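Local coordinates for protein UDP-L-Rhamnose Synthase (Acanthamoeba polyphaga mimivirus, PDB 7JID) that makes UDP-L-rhamnose as a viral synthase, an oxidoreductase that binds NADP and the UDP-sugar, at residues 18-23 / 199-203; 52-58 / 102-107; 151-156 / 210-214. All coordinates share one frame; numbering follows the deposited sequence. Where two conformers were deposited one is given.

The helix pair of contact 1 packs on a face of the six-stranded parallel sheet to which contact 2 contributes two strands, their centres 12 Å apart: M202 CE of contact 1 lies 3.7 Å from F58 CE1 of contact 2, and V19 packs on the same ring. Contacts 2 and 3 are also 12 Å apart, joined where H103 NE2 and T210 O come within 2.8 Å. Contacts 1 and 3 do not touch; about 7 Å separates their nearest atoms. Contact 2 borders the bound NADP directly through F58 and L107, whereas the side chain of M18 in contact 1 stays about 7 Å from it and that of T213 in contact 3 about 14 Å.

Contact 1. Residues 18-23 / 199-203; sequences MVSKIL and IPVMI
I199 and I203, one turn apart on helix 195-207, both point at helix 14-25 and bury 74 and 70 Å² against its residues 18-23. The evidence for a close fit lies in the methyl pairs. I199 CG2 meets I22 CD1 at 3.3 Å, tighter than usual for two carbons, while its other branch carries CD1 to M18 CB at 4.0 Å, a looser touch that depends on the M18 conformer. In I203 the torsions send CG1 anti to the carbonyl carbon (chi1 -72°), and the extended branch sets CD1 against I22 CG2 at 3.4 Å. The shorter CG2 branch of I203 turns to L23 CD2, 3.8 Å away. I22 is thus shared, one branch end given to each isoleucine. V19 buries 56 Å²: its CG2 takes M202 CE at 3.4 Å, again a tight pair, and also touches I199 CG2. The M202 chain bends at chi3 (69°), which places its terminal methyl across the valine. No hydrogen bond joins the segments, whose axes approach to 10.6 Å and cross steeply at -68°. On the sheet side, V19 and M202 both pack on M56 of strand 54-57, and L23 reaches W6 and I8 of strand 5-9. This shared footing and the strand order identify a Rossmann-type parallel sheet, with helix 14-25 following its first strand and helix 195-207 preceding strand 212-215.

Contact 2. Residues 52-58 / 102-107; sequences PDRVMSF and IHLTYL. With NAP (NADP nicotinamide-adenine-dinucleotide phosphate), chain D.
V55 and S57 give both their backbone N-H and C=O groups to strand 103-109, so four bonds join the parallel pair. V55 N donates to H103 O at 3.0 Å, nearly straight at 173°, and T105 N returns a bond to V55 O; S57 N then reaches T105 O at 2.8 Å, and L107 N bonds S57 O. V55 O is gripped again by water 2, which also bonds H103 ND1 and T105 OG1 and lies in the imidazole plane at the ring edge. H103 NE2 goes to T210 O. Water 1 donates to D53 O and accepts from H103 N at 2.9 Å. D53 O also receives R54 NH1, whose approach is 63° above the carbonyl plane; R54 NE and NH2 go to A206 O and R207 O. Water 3 bonds S57 OG and probably donates to L107 O. M56, bent at chi3 (85°), sets CE beside T105 CB at 3.6 Å, the two side chains pointing the same way. I102 CD1 meets P52 CG, V55 CG1 meets L104 CD1 at 3.7 Å, and L107 CD2 comes to the edge of the F58 ring. Just past the end of strand 54-57, F58 O lies 3.1 Å from NADP C5D. Strand 5-9 bonds the other edge of 54-57, strand 157-162 lies beyond 103-109, and helix 195-207 covers the face bearing M56 and T105 through M202 and A206.

Contact 3. Residues 151-156 / 210-214; sequences HFFDND and TTGTF
The H151 imidazole turns one face to T213, whose OG1 sits 3.2 Å above the ring plane, offset toward the rim and nearest to CE1. Water 4 lies over the same face, 3.6 Å above the plane and also toward the rim. At the edge, the two ring nitrogens bond elsewhere, ND1 to D147 O and NE2 to E128 O, which should hold the ring against rotation. T213 OG1 itself pairs with N159 ND2 and with water 4 at 2.7 Å. That water donates to D154 OD1, and so does water 5, which accepts from T213 N at 2.9 Å. The contact joins the turn between helix 138-150 and strand 157-162 to the start of 212-215, the outermost strand within this chain of the Rossmann-type sheet. The G212 backbone passes close to the D154 carboxylate, OD1 3.3 Å from G212 CA; at its phi of 108° a CB would press on T211 O. The one direct hydrogen bond is from T211 OG1 to D154 O, 2.9 Å, in the carbonyl plane on a lone pair. It is made with OG1 between backbone N and carbonyl carbon (chi1 63°). Elsewhere in the same loop, the F152 ring stacks on F95 of the second subunit.

Contact 1. Residues 18-23 / 199-203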
loop_
_atom_site.group_PDB
_atom_site.type_symbol
_atom_site.label_atom_id
_atom_site.label_comp_id
_atom_site.label_asym_id
_atom_site.label_seq_id
_atom_site.Cartn_x
_atom_site.Cartn_y
_atom_site.Cartn_z
ATOM N N MET A 18 1.754 -21.026 -17.065
ATOM C CA MET A 18 3.006 -21.489 -17.720
ATOM C C MET A 18 3.886 -22.198 -16.706
ATOM O O MET A 18 4.428 -23.271 -17.023
ATOM C CB MET A 18 3.799 -20.322 -18.304
ATOM C CG MET A 18 3.555 -20.161 -19.766
ATOM S SD MET A 18 4.762 -19.003 -20.396
ATOM C CE MET A 18 4.168 -17.518 -19.588
ATOM N N VAL A 19 4.034 -21.598 -15.535
ATOM C CA VAL A 19 4.864 -22.187 -14.463
ATOM C C VAL A 19 4.226 -23.514 -14.039
ATOM O O VAL A 19 4.961 -24.479 -13.859
ATOM C CB VAL A 19 5.016 -21.229 -13.280
ATOM C CG1 VAL A 19 5.734 -21.863 -12.105
ATOM C CG2 VAL A 19 5.744 -19.965 -13.693
ATOM N N SER A 20 2.922 -23.501 -13.774
ATOM C CA SER A 20 2.145 -24.706 -13.375
ATOM C C SER A 20 2.489 -25.861 -14.324
ATOM O O SER A 20 2.877 -26.961 -13.817
ATOM C CB SER A 20 0.666 -24.402 -13.370
ATOM O OG SER A 20 -0.078 -25.517 -12.908
ATOM N N LYS A 21 2.371 -25.614 -15.632
ATOM C CA LYS A 21 2.617 -26.626 -16.702
ATOM C C LYS A 21 4.024 -27.204 -16.584
ATOM O O LYS A 21 4.164 -28.442 -16.700
ATOM C CB LYS A 21 2.441 -26.031 -18.096
ATOM C CG LYS A 21 1.154 -26.448 -18.782
ATOM C CD LYS A 21 0.392 -25.299 -19.401
ATOM C CE LYS A 21 -1.082 -25.602 -19.578
ATOM N NZ LYS A 21 -1.899 -24.374 -19.461
ATOM N N ILE A 22 5.029 -26.349 -16.382
ATOM C CA ILE A 22 6.444 -26.782 -16.261
ATOM C C ILE A 22 6.633 -27.580 -14.970
ATOM O O ILE A 22 7.364 -28.558 -15.011
ATOM C CB ILE A 22 7.404 -25.585 -16.354
ATOM C CG1 ILE A 22 7.350 -25.003 -17.768
ATOM C CG2 ILE A 22 8.815 -25.988 -15.936
ATOM C CD1 ILE A 22 7.829 -23.582 -17.882
ATOM N N LEU A 23 6.033 -27.174 -13.843
ATOM C CA LEU A 23 6.177 -27.906 -12.560
ATOM C C LEU A 23 5.637 -29.332 -12.747
ATOM O O LEU A 23 6.256 -30.284 -12.198
ATOM C CB LEU A 23 5.433 -27.143 -11.457
ATOM C CG LEU A 23 6.205 -25.976 -10.815
ATOM C CD1 LEU A 23 5.288 -25.201 -9.878
ATOM C CD2 LEU A 23 7.435 -26.416 -10.053
ATOM N N ILE A 199 11.864 -19.033 -16.664
ATOM C CA ILE A 199 10.920 -19.768 -15.772
ATOM C C ILE A 199 11.674 -20.950 -15.152
ATOM O O ILE A 199 11.611 -21.115 -13.937
ATOM C CB ILE A 199 9.606 -20.131 -16.478
ATOM C CG1 ILE A 199 8.673 -18.925 -16.494
ATOM C CG2 ILE A 199 8.939 -21.317 -15.770
ATOM C CD1 ILE A 199 7.430 -19.114 -17.302
ATOM N N PRO A 200 12.442 -21.746 -15.930
ATOM C CA PRO A 200 13.196 -22.836 -15.313
ATOM C C PRO A 200 14.137 -22.395 -14.200
ATOM O O PRO A 200 14.313 -23.118 -13.241
ATOM C CB PRO A 200 13.990 -23.395 -16.499
ATOM C CG PRO A 200 13.089 -23.121 -17.685
ATOM C CD PRO A 200 12.544 -21.737 -17.386
ATOM N N VAL A 201 14.770 -21.233 -14.359
ATOM C CA VAL A 201 15.663 -20.672 -13.332
ATOM C C VAL A 201 14.816 -20.356 -12.092
ATOM O O VAL A 201 15.270 -20.662 -10.973
ATOM C CB VAL A 201 16.373 -19.446 -13.908
ATOM C CG1 VAL A 201 17.098 -18.672 -12.864
ATOM C CG2 VAL A 201 17.325 -19.806 -15.048
ATOM N N MET A 202 13.649 -19.740 -12.287
ATOM C CA MET A 202 12.798 -19.319 -11.150
ATOM C C MET A 202 12.412 -20.587 -10.369
ATOM O O MET A 202 12.504 -20.574 -9.140
ATOM C CB MET A 202 11.546 -18.582 -11.622
ATOM C CG MET A 202 10.515 -18.497 -10.533
ATOM S SD MET A 202 9.146 -17.487 -10.986
ATOM C CE MET A 202 8.429 -18.509 -12.238
ATOM N N ILE A 203 11.999 -21.626 -11.087
ATOM C CA ILE A 203 11.597 -22.921 -10.462
ATOM C C ILE A 203 12.802 -23.482 -9.698
ATOM O O ILE A 203 12.616 -24.018 -8.584
ATOM C CB ILE A 203 11.046 -23.910 -11.503
ATOM C CG1 ILE A 203 9.676 -23.455 -11.983
ATOM C CG2 ILE A 203 10.986 -25.320 -10.912
ATOM C CD1 ILE A 203 9.087 -24.221 -13.102
#

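Contact 2. Residues 52-58 / 102-107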
loop_
_atom_site.group_PDB
_atom_site.type_symbol
_atom_site.label_atom_id
_atom_site.label_comp_id
_atom_site.label_asym_id
_atom_site.label_seq_id
_atom_site.Cartn_x
_atom_site.Cartn_y
_atom_site.Cartn_z
ATOM N N PRO A 52 1.575 -27.182 1.821
ATOM C CA PRO A 52 2.445 -27.249 0.654
ATOM C C PRO A 52 3.901 -27.135 1.107
ATOM O O PRO A 52 4.160 -26.573 2.146
ATOM C CB PRO A 52 2.072 -25.995 -0.150
ATOM C CG PRO A 52 1.606 -25.032 0.930
ATOM C CD PRO A 52 0.871 -25.894 1.949
ATOM N N ASP A 53 4.823 -27.640 0.274
ATOM C CA ASP A 53 6.283 -27.495 0.460
ATOM C C ASP A 53 6.752 -26.140 -0.077
ATOM O O ASP A 53 7.726 -25.608 0.437
ATOM C CB ASP A 53 7.028 -28.629 -0.252
ATOM C CG ASP A 53 6.622 -30.000 0.281
ATOM O OD1 ASP A 53 6.911 -30.228 1.446
ATOM O OD2 ASP A 53 5.950 -30.744 -0.450
ATOM N N ARG A 54 6.014 -25.622 -1.046
ATOM C CA ARG A 54 6.364 -24.340 -1.702
ATOM C C ARG A 54 5.064 -23.614 -1.991
ATOM O O ARG A 54 4.092 -24.265 -2.449
ATOM C CB ARG A 54 7.120 -24.573 -3.012
ATOM C CG ARG A 54 8.474 -25.266 -2.917
ATOM C CD ARG A 54 9.489 -24.548 -2.037
ATOM N NE ARG A 54 10.756 -25.271 -2.133
ATOM C CZ ARG A 54 11.093 -26.302 -1.338
ATOM N NH1 ARG A 54 10.254 -26.698 -0.393
ATOM N NH2 ARG A 54 12.232 -26.951 -1.535
ATOM N N VAL A 55 5.084 -22.293 -1.861
ATOM C CA VAL A 55 3.989 -21.420 -2.353
ATOM C C VAL A 55 4.580 -20.467 -3.400
ATOM O O VAL A 55 5.696 -19.983 -3.209
ATOM C CB VAL A 55 3.332 -20.675 -1.180
ATOM C CG1 VAL A 55 2.248 -19.724 -1.652
ATOM C CG2 VAL A 55 2.758 -21.674 -0.170
ATOM N N MET A 56 3.824 -20.226 -4.443
ATOM C CA MET A 56 4.235 -19.201 -5.445
ATOM C C MET A 56 3.078 -18.255 -5.710
ATOM O O MET A 56 1.926 -18.677 -5.731
ATOM C CB MET A 56 4.714 -19.818 -6.760
ATOM C CG MET A 56 5.689 -20.991 -6.587
ATOM S SD MET A 56 6.430 -21.566 -8.148
ATOM C CE MET A 56 7.780 -20.391 -8.236
ATOM N N SER A 57 3.435 -17.001 -5.949
ATOM C CA SER A 57 2.504 -15.894 -6.230
ATOM C C SER A 57 2.750 -15.375 -7.656
ATOM O O SER A 57 3.802 -14.743 -7.902
ATOM C CB SER A 57 2.628 -14.780 -5.236
ATOM O OG SER A 57 1.713 -13.732 -5.570
ATOM N N PHE A 58 1.768 -15.569 -8.517
ATOM C CA PHE A 58 1.712 -14.995 -9.885
ATOM C C PHE A 58 0.495 -14.108 -10.021
ATOM O O PHE A 58 -0.203 -14.222 -11.031
ATOM C CB PHE A 58 1.782 -16.102 -10.929
ATOM C CG PHE A 58 2.983 -16.982 -10.742
ATOM C CD1 PHE A 58 4.257 -16.464 -10.866
ATOM C CD2 PHE A 58 2.844 -18.300 -10.323
ATOM C CE1 PHE A 58 5.385 -17.236 -10.638
ATOM C CE2 PHE A 58 3.974 -19.081 -10.129
ATOM C CZ PHE A 58 5.232 -18.546 -10.243
ATOM N N ILE A 102 7.053 -21.750 5.286
ATOM C CA ILE A 102 6.931 -22.315 3.919
ATOM C C ILE A 102 7.513 -21.283 2.941
ATOM O O ILE A 102 7.117 -20.116 2.997
ATOM C CB ILE A 102 5.501 -22.702 3.512
ATOM C CG1 ILE A 102 4.870 -23.719 4.479
ATOM C CG2 ILE A 102 5.544 -23.249 2.107
ATOM C CD1 ILE A 102 3.409 -23.901 4.266
ATOM N N HIS A 103 8.475 -21.707 2.141
ATOM C CA HIS A 103 9.137 -20.794 1.177
ATOM C C HIS A 103 8.087 -20.211 0.224
ATOM O O HIS A 103 7.287 -20.970 -0.334
ATOM C CB HIS A 103 10.226 -21.555 0.433
ATOM C CG HIS A 103 10.926 -20.730 -0.583
ATOM N ND1 HIS A 103 10.393 -20.493 -1.831
ATOM C CD2 HIS A 103 12.091 -20.071 -0.507
ATOM C CE1 HIS A 103 11.213 -19.683 -2.484
ATOM N NE2 HIS A 103 12.274 -19.420 -1.707
ATOM N N LEU A 104 8.143 -18.894 0.002
ATOM C CA LEU A 104 7.255 -18.170 -0.938
ATOM C C LEU A 104 8.118 -17.577 -2.045
ATOM O O LEU A 104 9.083 -16.894 -1.723
ATOM C CB LEU A 104 6.513 -17.067 -0.206
ATOM C CG LEU A 104 5.669 -16.117 -1.071
ATOM C CD1 LEU A 104 4.553 -16.876 -1.760
ATOM C CD2 LEU A 104 5.107 -15.033 -0.191
ATOM N N THR A 105 7.711 -17.819 -3.281
ATOM C CA THR A 105 8.193 -17.066 -4.459
ATOM C C THR A 105 7.121 -16.032 -4.805
ATOM O O THR A 105 6.028 -16.425 -5.165
ATOM C CB THR A 105 8.518 -17.974 -5.649
ATOM O OG1 THR A 105 9.428 -19.003 -5.223
ATOM C CG2 THR A 105 9.128 -17.175 -6.776
ATOM N N TYR A 106 7.512 -14.769 -4.761
ATOM C CA TYR A 106 6.696 -13.627 -5.208
ATOM C C TYR A 106 7.245 -13.133 -6.551
ATOM O O TYR A 106 8.350 -12.648 -6.609
ATOM C CB TYR A 106 6.664 -12.530 -4.143
ATOM C CG TYR A 106 6.188 -11.207 -4.675
ATOM C CD1 TYR A 106 4.869 -11.044 -5.095
ATOM C CD2 TYR A 106 7.044 -10.138 -4.714
ATOM C CE1 TYR A 106 4.445 -9.834 -5.611
ATOM C CE2 TYR A 106 6.636 -8.914 -5.231
ATOM C CZ TYR A 106 5.319 -8.765 -5.630
ATOM O OH TYR A 106 4.859 -7.598 -6.183
ATOM N N LEU A 107 6.447 -13.237 -7.605
ATOM C CA LEU A 107 6.843 -12.663 -8.924
ATOM C C LEU A 107 6.454 -11.193 -8.941
ATOM O O LEU A 107 5.241 -10.894 -8.971
ATOM C CB LEU A 107 6.199 -13.422 -10.073
ATOM C CG LEU A 107 6.853 -13.141 -11.436
ATOM C CD1 LEU A 107 8.351 -13.379 -11.423
ATOM C CD2 LEU A 107 6.214 -14.009 -12.511
HETATM P PA NAP D . -2.559 -12.291 -15.503
HETATM O O1A NAP D . -2.693 -13.204 -16.700
HETATM O O2A NAP D . -3.546 -11.179 -15.328
HETATM O O5B NAP D . -2.580 -13.297 -14.281
HETATM C C5B NAP D . -2.809 -12.820 -12.954
HETATM C C4B NAP D . -3.568 -13.796 -12.069
HETATM O O4B NAP D . -3.619 -13.342 -10.723
HETATM C C3B NAP D . -4.993 -13.928 -12.589
HETATM O O3B NAP D . -5.186 -15.360 -12.676
HETATM C C2B NAP D . -5.812 -13.293 -11.472
HETATM O O2B NAP D . -6.972 -14.045 -11.281
HETATM C C1B NAP D . -4.939 -13.458 -10.229
HETATM N N9A NAP D . -5.161 -12.572 -9.103
HETATM C C8A NAP D . -5.099 -11.248 -9.098
HETATM N N7A NAP D . -5.315 -10.771 -7.871
HETATM C C5A NAP D . -5.532 -11.824 -7.072
HETATM C C6A NAP D . -5.847 -11.971 -5.704
HETATM N N6A NAP D . -5.963 -10.897 -4.957
HETATM N N1A NAP D . -6.028 -13.257 -5.245
HETATM C C2A NAP D . -5.876 -14.304 -6.068
HETATM N N3A NAP D . -5.594 -14.261 -7.380
HETATM C C4A NAP D . -5.404 -13.013 -7.887
HETATM O O3 NAP D . -1.128 -11.570 -15.342
HETATM P PN NAP D . 0.338 -12.235 -15.566
HETATM O O1N NAP D . 0.893 -11.310 -16.636
HETATM O O2N NAP D . 0.393 -13.704 -15.585
HETATM O O5D NAP D . 1.061 -11.703 -14.262
HETATM C C5D NAP D . 1.274 -12.326 -13.002
HETATM C C4D NAP D . 1.608 -11.206 -11.973
HETATM O O4D NAP D . 2.874 -11.468 -11.457
HETATM C C3D NAP D . 1.703 -9.881 -12.700
HETATM O O3D NAP D . 1.779 -8.729 -11.779
HETATM C C2D NAP D . 2.968 -10.305 -13.483
HETATM O O2D NAP D . 3.758 -9.299 -14.133
HETATM C C1D NAP D . 3.804 -10.993 -12.437
HETATM P P2B NAP D . -8.409 -13.386 -11.416
HETATM O O1X NAP D . -8.738 -13.238 -12.839
HETATM O O2X NAP D . -9.192 -14.558 -10.795
HETATM O O3X NAP D . -8.560 -12.070 -10.646
HETATM O O HOH W 1 9.277 -24.484 2.366
HETATM O O HOH W 2 8.348 -21.060 -3.720
HETATM O O HOH W 3 2.644 -11.968 -7.617
#

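Contact 3. Residues 151-156 / 210-214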
loop_
_atom_site.group_PDB
_atom_site.type_symbol
_atom_site.label_atom_id
_atom_site.label_comp_id
_atom_site.label_asym_id
_atom_site.label_seq_id
_atom_site.Cartn_x
_atom_site.Cartn_y
_atom_site.Cartn_z
ATOM N N HIS A 151 11.429 -6.681 1.244
ATOM C CA HIS A 151 12.797 -6.687 1.815
ATOM C C HIS A 151 12.702 -6.977 3.316
ATOM O O HIS A 151 13.714 -7.405 3.887
ATOM C CB HIS A 151 13.515 -5.378 1.495
ATOM C CG HIS A 151 14.036 -5.309 0.093
ATOM N ND1 HIS A 151 13.207 -5.095 -1.030
ATOM C CD2 HIS A 151 15.307 -5.359 -0.388
ATOM C CE1 HIS A 151 13.957 -5.077 -2.123
ATOM N NE2 HIS A 151 15.256 -5.141 -1.734
ATOM N N PHE A 152 11.555 -6.740 3.959
ATOM C CA PHE A 152 11.330 -7.137 5.374
ATOM C C PHE A 152 11.168 -8.655 5.523
ATOM O O PHE A 152 11.136 -9.129 6.692
ATOM C CB PHE A 152 10.107 -6.425 5.955
ATOM C CG PHE A 152 10.356 -4.970 6.184
ATOM C CD1 PHE A 152 11.129 -4.550 7.244
ATOM C CD2 PHE A 152 9.788 -4.017 5.368
ATOM C CE1 PHE A 152 11.359 -3.199 7.453
ATOM C CE2 PHE A 152 10.003 -2.663 5.589
ATOM C CZ PHE A 152 10.827 -2.258 6.612
ATOM N N PHE A 153 11.107 -9.411 4.418
ATOM C CA PHE A 153 10.960 -10.875 4.395
ATOM C C PHE A 153 12.151 -11.519 3.656
ATOM O O PHE A 153 11.987 -12.532 3.033
ATOM C CB PHE A 153 9.642 -11.268 3.724
ATOM C CG PHE A 153 8.410 -10.771 4.424
ATOM C CD1 PHE A 153 7.739 -11.576 5.325
ATOM C CD2 PHE A 153 7.913 -9.507 4.162
ATOM C CE1 PHE A 153 6.608 -11.110 5.976
ATOM C CE2 PHE A 153 6.768 -9.046 4.800
ATOM C CZ PHE A 153 6.111 -9.860 5.692
ATOM N N ASP A 154 13.333 -10.944 3.804
ATOM C CA ASP A 154 14.506 -11.319 2.982
ATOM C C ASP A 154 14.912 -12.783 3.205
ATOM O O ASP A 154 15.519 -13.359 2.301
ATOM C CB ASP A 154 15.659 -10.366 3.270
ATOM C CG ASP A 154 16.748 -10.440 2.214
ATOM O OD1 ASP A 154 16.469 -10.080 1.076
ATOM O OD2 ASP A 154 17.883 -10.814 2.564
ATOM N N ASN A 155 14.628 -13.380 4.366
ATOM C CA ASN A 155 15.042 -14.783 4.644
ATOM C C ASN A 155 13.914 -15.773 4.377
ATOM O O ASN A 155 14.157 -16.974 4.496
ATOM C CB ASN A 155 15.568 -14.954 6.067
ATOM C CG ASN A 155 16.697 -14.004 6.397
ATOM O OD1 ASN A 155 17.610 -13.798 5.594
ATOM N ND2 ASN A 155 16.632 -13.411 7.573
ATOM N N ASP A 156 12.734 -15.306 3.968
ATOM C CA ASP A 156 11.509 -16.121 3.883
ATOM C C ASP A 156 10.885 -16.037 2.505
ATOM O O ASP A 156 10.127 -16.958 2.138
ATOM C CB ASP A 156 10.499 -15.606 4.909
ATOM C CG ASP A 156 10.953 -15.985 6.300
ATOM O OD1 ASP A 156 10.936 -17.211 6.561
ATOM O OD2 ASP A 156 11.433 -15.066 7.035
ATOM N N THR A 210 15.994 -20.629 -2.304
ATOM C CA THR A 210 16.739 -19.355 -2.398
ATOM C C THR A 210 15.754 -18.247 -1.986
ATOM O O THR A 210 14.644 -18.247 -2.551
ATOM C CB THR A 210 17.303 -19.129 -3.804
ATOM O OG1 THR A 210 18.070 -20.267 -4.195
ATOM C CG2 THR A 210 18.096 -17.849 -3.898
ATOM N N THR A 211 16.193 -17.265 -1.214
ATOM C CA THR A 211 15.312 -16.159 -0.759
ATOM C C THR A 211 15.989 -14.837 -1.079
ATOM O O THR A 211 17.148 -14.848 -1.500
ATOM C CB THR A 211 14.892 -16.242 0.719
ATOM O OG1 THR A 211 16.045 -16.136 1.557
ATOM C CG2 THR A 211 14.088 -17.493 0.969
ATOM N N GLY A 212 15.254 -13.743 -0.898
ATOM C CA GLY A 212 15.801 -12.408 -1.116
ATOM C C GLY A 212 15.235 -11.775 -2.380
ATOM O O GLY A 212 14.471 -12.420 -3.088
ATOM N N THR A 213 15.734 -10.610 -2.709
ATOM C CA THR A 213 15.345 -9.898 -3.947
ATOM C C THR A 213 16.356 -10.261 -5.043
ATOM O O THR A 213 17.563 -10.240 -4.791
ATOM C CB THR A 213 15.245 -8.398 -3.717
ATOM O OG1 THR A 213 14.155 -8.199 -2.812
ATOM C CG2 THR A 213 14.977 -7.615 -4.977
ATOM N N PHE A 214 15.873 -10.511 -6.253
ATOM C CA PHE A 214 16.721 -10.684 -7.462
ATOM C C PHE A 214 16.101 -9.900 -8.599
ATOM O O PHE A 214 14.945 -10.177 -8.990
ATOM C CB PHE A 214 16.863 -12.137 -7.872
ATOM C CG PHE A 214 17.702 -12.975 -6.936
ATOM C CD1 PHE A 214 18.989 -13.358 -7.305
ATOM C CD2 PHE A 214 17.159 -13.477 -5.767
ATOM C CE1 PHE A 214 19.733 -14.179 -6.459
ATOM C CE2 PHE A 214 17.926 -14.259 -4.904
ATOM C CZ PHE A 214 19.196 -14.644 -5.285
HETATM O O HOH W 4 14.300 -8.962 -0.205
HETATM O O HOH W 5 17.897 -9.563 -1.113
#